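Local coordinates for DNA replication and repair protein RecF (Caldanaerobacter subterraneus subsp. tengcongensis, PDB 5Z69) that binds ATP and probably single-stranded DNA, acting as a recombination mediator in the RecFOR pathway of DNA repair, at residues 206-211 with 227-232; 149-154 with 306-311. One frame throughout, in Å; residues are numbered along the deposited sequence.

Contact 1 of 2, residues 206-211 with 227-232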
# COMPACT_ATOMS: atom_id res chain seq x y z
N ASN A 206 -7.74 -15.49 1.17
CA ASN A 206 -8.62 -16.34 1.97
C ASN A 206 -8.27 -16.27 3.45
O ASN A 206 -9.16 -16.19 4.30
CB ASN A 206 -8.56 -17.80 1.50
CG ASN A 206 -8.98 -17.98 0.04
OD1 ASN A 206 -8.51 -18.89 -0.63
ND2 ASN A 206 -9.87 -17.11 -0.44
N TYR A 207 -6.98 -16.31 3.76
CA TYR A 207 -6.54 -16.32 5.15
C TYR A 207 -6.76 -14.94 5.79
O TYR A 207 -7.20 -14.84 6.94
CB TYR A 207 -5.05 -16.74 5.29
CG TYR A 207 -4.62 -16.86 6.73
CD1 TYR A 207 -4.66 -18.09 7.39
CD2 TYR A 207 -4.18 -15.75 7.44
CE1 TYR A 207 -4.27 -18.20 8.72
CE2 TYR A 207 -3.80 -15.85 8.76
CZ TYR A 207 -3.84 -17.09 9.40
OH TYR A 207 -3.48 -17.21 10.73
N LEU A 208 -6.42 -13.89 5.05
CA LEU A 208 -6.57 -12.54 5.56
C LEU A 208 -8.06 -12.21 5.83
O LEU A 208 -8.37 -11.52 6.81
CB LEU A 208 -5.93 -11.54 4.60
CG LEU A 208 -4.40 -11.58 4.63
CD1 LEU A 208 -3.88 -10.74 3.53
CD2 LEU A 208 -3.79 -11.11 5.95
N GLU A 209 -8.96 -12.69 4.96
CA GLU A 209 -10.41 -12.65 5.21
C GLU A 209 -10.73 -13.24 6.56
O GLU A 209 -11.38 -12.60 7.37
CB GLU A 209 -11.18 -13.45 4.17
CG GLU A 209 -11.46 -12.76 2.83
CD GLU A 209 -12.47 -13.55 2.01
OE1 GLU A 209 -12.14 -13.92 0.86
OE2 GLU A 209 -13.59 -13.78 2.53
N LYS A 210 -10.30 -14.48 6.78
CA LYS A 210 -10.54 -15.13 8.06
C LYS A 210 -9.86 -14.39 9.20
O LYS A 210 -10.43 -14.24 10.27
CB LYS A 210 -10.05 -16.58 8.03
CG LYS A 210 -10.86 -17.44 7.11
CD LYS A 210 -10.24 -18.81 6.92
CE LYS A 210 -11.16 -19.71 6.12
NZ LYS A 210 -10.46 -20.92 5.63
N LEU A 211 -8.64 -13.90 8.94
CA LEU A 211 -7.90 -13.17 9.96
C LEU A 211 -8.69 -11.93 10.39
O LEU A 211 -8.85 -11.68 11.58
CB LEU A 211 -6.52 -12.76 9.44
CG LEU A 211 -5.67 -12.00 10.46
CD1 LEU A 211 -5.47 -12.90 11.67
CD2 LEU A 211 -4.31 -11.56 9.90
N LEU A 227 -11.72 -3.21 13.65
CA LEU A 227 -10.56 -3.68 12.89
C LEU A 227 -10.85 -3.74 11.40
O LEU A 227 -11.88 -4.27 10.98
CB LEU A 227 -10.11 -5.09 13.35
CG LEU A 227 -8.79 -5.71 12.83
CD1 LEU A 227 -8.90 -6.52 11.54
CD2 LEU A 227 -7.71 -4.68 12.72
N GLU A 228 -9.91 -3.23 10.62
CA GLU A 228 -9.91 -3.51 9.19
C GLU A 228 -8.52 -4.03 8.75
O GLU A 228 -7.49 -3.67 9.33
CB GLU A 228 -10.32 -2.27 8.38
CG GLU A 228 -10.62 -2.58 6.90
CD GLU A 228 -11.58 -3.75 6.75
OE1 GLU A 228 -11.10 -4.90 6.62
OE2 GLU A 228 -12.81 -3.53 6.77
N ILE A 229 -8.51 -4.88 7.73
CA ILE A 229 -7.26 -5.37 7.16
C ILE A 229 -7.23 -5.13 5.67
O ILE A 229 -8.13 -5.57 4.95
CB ILE A 229 -7.06 -6.90 7.43
CG1 ILE A 229 -6.71 -7.12 8.90
CG2 ILE A 229 -5.95 -7.48 6.55
CD1 ILE A 229 -6.43 -8.52 9.24
N ILE A 230 -6.19 -4.44 5.20
CA ILE A 230 -6.02 -4.17 3.78
C ILE A 230 -4.85 -4.98 3.21
O ILE A 230 -3.72 -4.86 3.65
CB ILE A 230 -5.75 -2.68 3.49
CG1 ILE A 230 -6.81 -1.81 4.16
CG2 ILE A 230 -5.70 -2.43 1.98
CD1 ILE A 230 -8.20 -2.10 3.68
N TYR A 231 -5.16 -5.81 2.21
CA TYR A 231 -4.17 -6.66 1.58
C TYR A 231 -3.61 -5.97 0.35
O TYR A 231 -4.26 -5.89 -0.69
CB TYR A 231 -4.81 -8.02 1.22
CG TYR A 231 -3.91 -9.01 0.49
CD1 TYR A 231 -2.51 -8.90 0.53
CD2 TYR A 231 -4.47 -10.05 -0.24
CE1 TYR A 231 -1.71 -9.80 -0.15
CE2 TYR A 231 -3.67 -10.96 -0.91
CZ TYR A 231 -2.30 -10.84 -0.86
OH TYR A 231 -1.54 -11.73 -1.55
N LEU A 232 -2.37 -5.49 0.47
CA LEU A 232 -1.67 -4.85 -0.63
C LEU A 232 -1.00 -5.88 -1.52
O LEU A 232 0.23 -6.05 -1.47
CB LEU A 232 -0.63 -3.85 -0.11
CG LEU A 232 -1.16 -2.80 0.86
CD1 LEU A 232 -0.09 -1.74 1.13
CD2 LEU A 232 -2.42 -2.17 0.29
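Leu-208 and Leu-211 of helix 186-222 pack on Ile-229 and Tyr-231 of strand 227-232 in an apolar helix-on-strand contact, about 17 Å from the centre of the chain to the centre of the contact. The two segments run nearly antiparallel, with their axes 9.0 Å apart at closest approach. Leu-208 points at the strand and does most of the touching. Its CD1 lies over one face of the Tyr-231 ring, offset toward the rim on the CG side, 3.9 Å from the ring centroid. This is a CH-pi contact, 27° off the ring normal, and the two side chains cross at about a right angle. The other methyl, CD2, meets Ile-229 CG2 more loosely at 4.3 Å.

The chain leaves the helix and returns along it as an outermost strand, within this chain, of a small antiparallel sheet. Strand 275-280 is its neighbour there, through backbone bonds of Glu-228 with Leu-279 and Ile-230 with Lys-277. One turn after Leu-208, Leu-211 meets Ile-229: CD2 to CD1 is 3.8 Å. Leu-211 CG is anti to the backbone N (chi1 -179°), and CD2 comes crosswise to the Ile-229 tip. The hydroxyl of Tyr-231 is hydrogen-bonded to Glu-274. On the strand itself, the N-H of Ile-229 bonds to Glu-228 OE1 at 2.8 Å, on the anti side of the carboxylate and 23° out of its plane.

Contact 2 of 2, residues 149-154 with 306-311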
# COMPACT_ATOMS: atom_id res chain seq x y z
N SER A 149 1.24 -21.94 5.79
CA SER A 149 1.98 -23.14 5.50
C SER A 149 1.73 -24.23 6.54
O SER A 149 1.63 -25.40 6.20
CB SER A 149 3.48 -22.85 5.40
OG SER A 149 3.72 -21.93 4.34
N VAL A 150 1.61 -23.83 7.80
CA VAL A 150 1.37 -24.80 8.86
C VAL A 150 0.05 -25.52 8.62
O VAL A 150 -0.06 -26.73 8.85
CB VAL A 150 1.35 -24.13 10.26
CG1 VAL A 150 0.67 -25.04 11.29
CG2 VAL A 150 2.79 -23.82 10.69
N ILE A 151 -0.95 -24.81 8.12
CA ILE A 151 -2.24 -25.46 8.00
C ILE A 151 -2.54 -25.91 6.58
O ILE A 151 -3.45 -26.69 6.36
CB ILE A 151 -3.36 -24.56 8.55
CG1 ILE A 151 -3.58 -23.31 7.72
CG2 ILE A 151 -2.99 -24.09 9.94
CD1 ILE A 151 -4.56 -22.35 8.39
N ASP A 152 -1.72 -25.50 5.61
CA ASP A 152 -2.07 -25.76 4.20
C ASP A 152 -0.84 -26.18 3.40
O ASP A 152 -0.04 -25.35 2.95
CB ASP A 152 -2.74 -24.51 3.59
CG ASP A 152 -3.15 -24.69 2.12
OD1 ASP A 152 -3.81 -23.77 1.56
OD2 ASP A 152 -2.83 -25.73 1.50
N LYS A 153 -0.74 -27.48 3.18
CA LYS A 153 0.41 -28.08 2.52
C LYS A 153 0.53 -27.68 1.05
O LYS A 153 1.63 -27.58 0.52
CB LYS A 153 0.33 -29.61 2.66
CG LYS A 153 1.67 -30.32 2.55
N ASN A 154 -0.60 -27.44 0.38
CA ASN A 154 -0.56 -27.07 -1.03
C ASN A 154 -0.02 -25.66 -1.21
O ASN A 154 0.65 -25.36 -2.20
CB ASN A 154 -1.94 -27.21 -1.66
CG ASN A 154 -2.43 -28.66 -1.66
OD1 ASN A 154 -1.66 -29.57 -1.94
ND2 ASN A 154 -3.69 -28.86 -1.32
N LEU A 306 -4.49 -18.77 16.59
CA LEU A 306 -4.93 -19.93 17.34
C LEU A 306 -6.31 -20.42 16.88
O LEU A 306 -6.50 -21.60 16.57
CB LEU A 306 -4.95 -19.59 18.82
CG LEU A 306 -5.55 -20.63 19.76
CD1 LEU A 306 -4.88 -21.98 19.56
CD2 LEU A 306 -5.42 -20.16 21.21
N GLU A 307 -7.26 -19.51 16.83
CA GLU A 307 -8.62 -19.86 16.43
C GLU A 307 -8.68 -20.45 15.02
O GLU A 307 -9.29 -21.49 14.80
CB GLU A 307 -9.52 -18.63 16.53
CG GLU A 307 -10.90 -18.86 15.95
CD GLU A 307 -11.81 -17.67 16.21
OE1 GLU A 307 -12.22 -17.00 15.24
OE2 GLU A 307 -12.09 -17.39 17.40
N ILE A 308 -8.07 -19.76 14.06
CA ILE A 308 -8.05 -20.26 12.69
C ILE A 308 -7.33 -21.64 12.62
O ILE A 308 -7.78 -22.56 11.94
CB ILE A 308 -7.38 -19.22 11.75
CG1 ILE A 308 -8.23 -17.94 11.71
CG2 ILE A 308 -7.23 -19.79 10.33
CD1 ILE A 308 -7.59 -16.76 10.97
N LEU A 309 -6.22 -21.79 13.34
CA LEU A 309 -5.49 -23.05 13.30
C LEU A 309 -6.37 -24.22 13.81
O LEU A 309 -6.46 -25.27 13.15
CB LEU A 309 -4.17 -22.93 14.12
CG LEU A 309 -3.33 -24.19 14.44
CD1 LEU A 309 -3.23 -25.06 13.25
CD2 LEU A 309 -1.90 -23.82 14.88
N GLU A 310 -7.06 -24.04 14.93
CA GLU A 310 -7.95 -25.09 15.45
C GLU A 310 -9.06 -25.48 14.48
O GLU A 310 -9.33 -26.66 14.25
CB GLU A 310 -8.59 -24.66 16.75
CG GLU A 310 -7.62 -24.40 17.85
CD GLU A 310 -8.32 -24.21 19.18
OE1 GLU A 310 -8.69 -23.06 19.48
OE2 GLU A 310 -8.49 -25.22 19.91
N GLU A 311 -9.69 -24.46 13.90
CA GLU A 311 -10.80 -24.68 12.99
C GLU A 311 -10.34 -25.35 11.70
O GLU A 311 -10.99 -26.26 11.20
CB GLU A 311 -11.50 -23.35 12.67
CG GLU A 311 -12.89 -23.23 13.27
CD GLU A 311 -13.91 -24.12 12.58
OE1 GLU A 311 -13.69 -24.49 11.40
OE2 GLU A 311 -14.94 -24.46 13.21
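Ile-151, where helix 137-151 gives way to helix 153-177, packs against Ile-308 and Leu-309 of helix 291-313. The contact is small, with 142 Å² buried on both sides together. It joins this helix junction to helix 291-313 within the RecF/RecN/SMC N-terminal region, of the P-loop NTPase clan, away from the nucleotide.

The apolar part carries all the touching. Ile-151 points at the helix and offers two methyls to two neighbouring residues. Its CG2 meets Leu-309 CD1 at 3.5 Å, tighter than usual for two carbons. Its CD1 reaches Ile-308 CG2 at 4.2 Å. The torsion explains this split: CG1 lies between the backbone N and the carbonyl carbon (chi1 67°), and CG2 is beside the N. The Leu-309 side chain sets out to one side and bends back to the contact at CD1, with CG anti to the backbone N (chi1 170°). The same CD1 also meets Val-150 CG1, loosely, at 4.4 Å. Ile-308 leads its CG1 branch away and gives Ile-151 only its CG2 methyl. Glu-312 and Thr-313 of helix 291-313 also touch Ile-151.

The polar part lies within the junction. Asp-152 is the N-cap of helix 153-177. Its OD2 accepts a weak bond from Asn-154 N, 3.0 Å long and bent to 125°, and a further bond from Tyr-155 N. Two backbone N-H groups thus hold one carboxylate oxygen at the helix start. On the other segment, Glu-307 turns to helix 186-222, where it also bonds to Ser-214.

The contact rests on van der Waals packing of methyls, with one tight pair and two looser ones, while Glu-307 and Glu-310 carry their charges to Lys-217 and Lys-316.

In the fold
Both contacts are partly buried and apolar, and both lie away from the ATP site. Contact 2 is nearer the middle of the chain, with its centre about 11 Å from the chain centre. Contact 1 sets a helix against a strand and includes an aromatic face. Contact 2 sets the junction of two helices against a third helix and uses aliphatic groups alone. Contact 1 buries more, 212 Å². Their centres are about 15 Å apart, and helix 186-222 joins them: Tyr-207 CE1 touches Ile-308 CG2 at 3.7 Å. Both segments of contact 1 fall in the chain between residues 154 and 306.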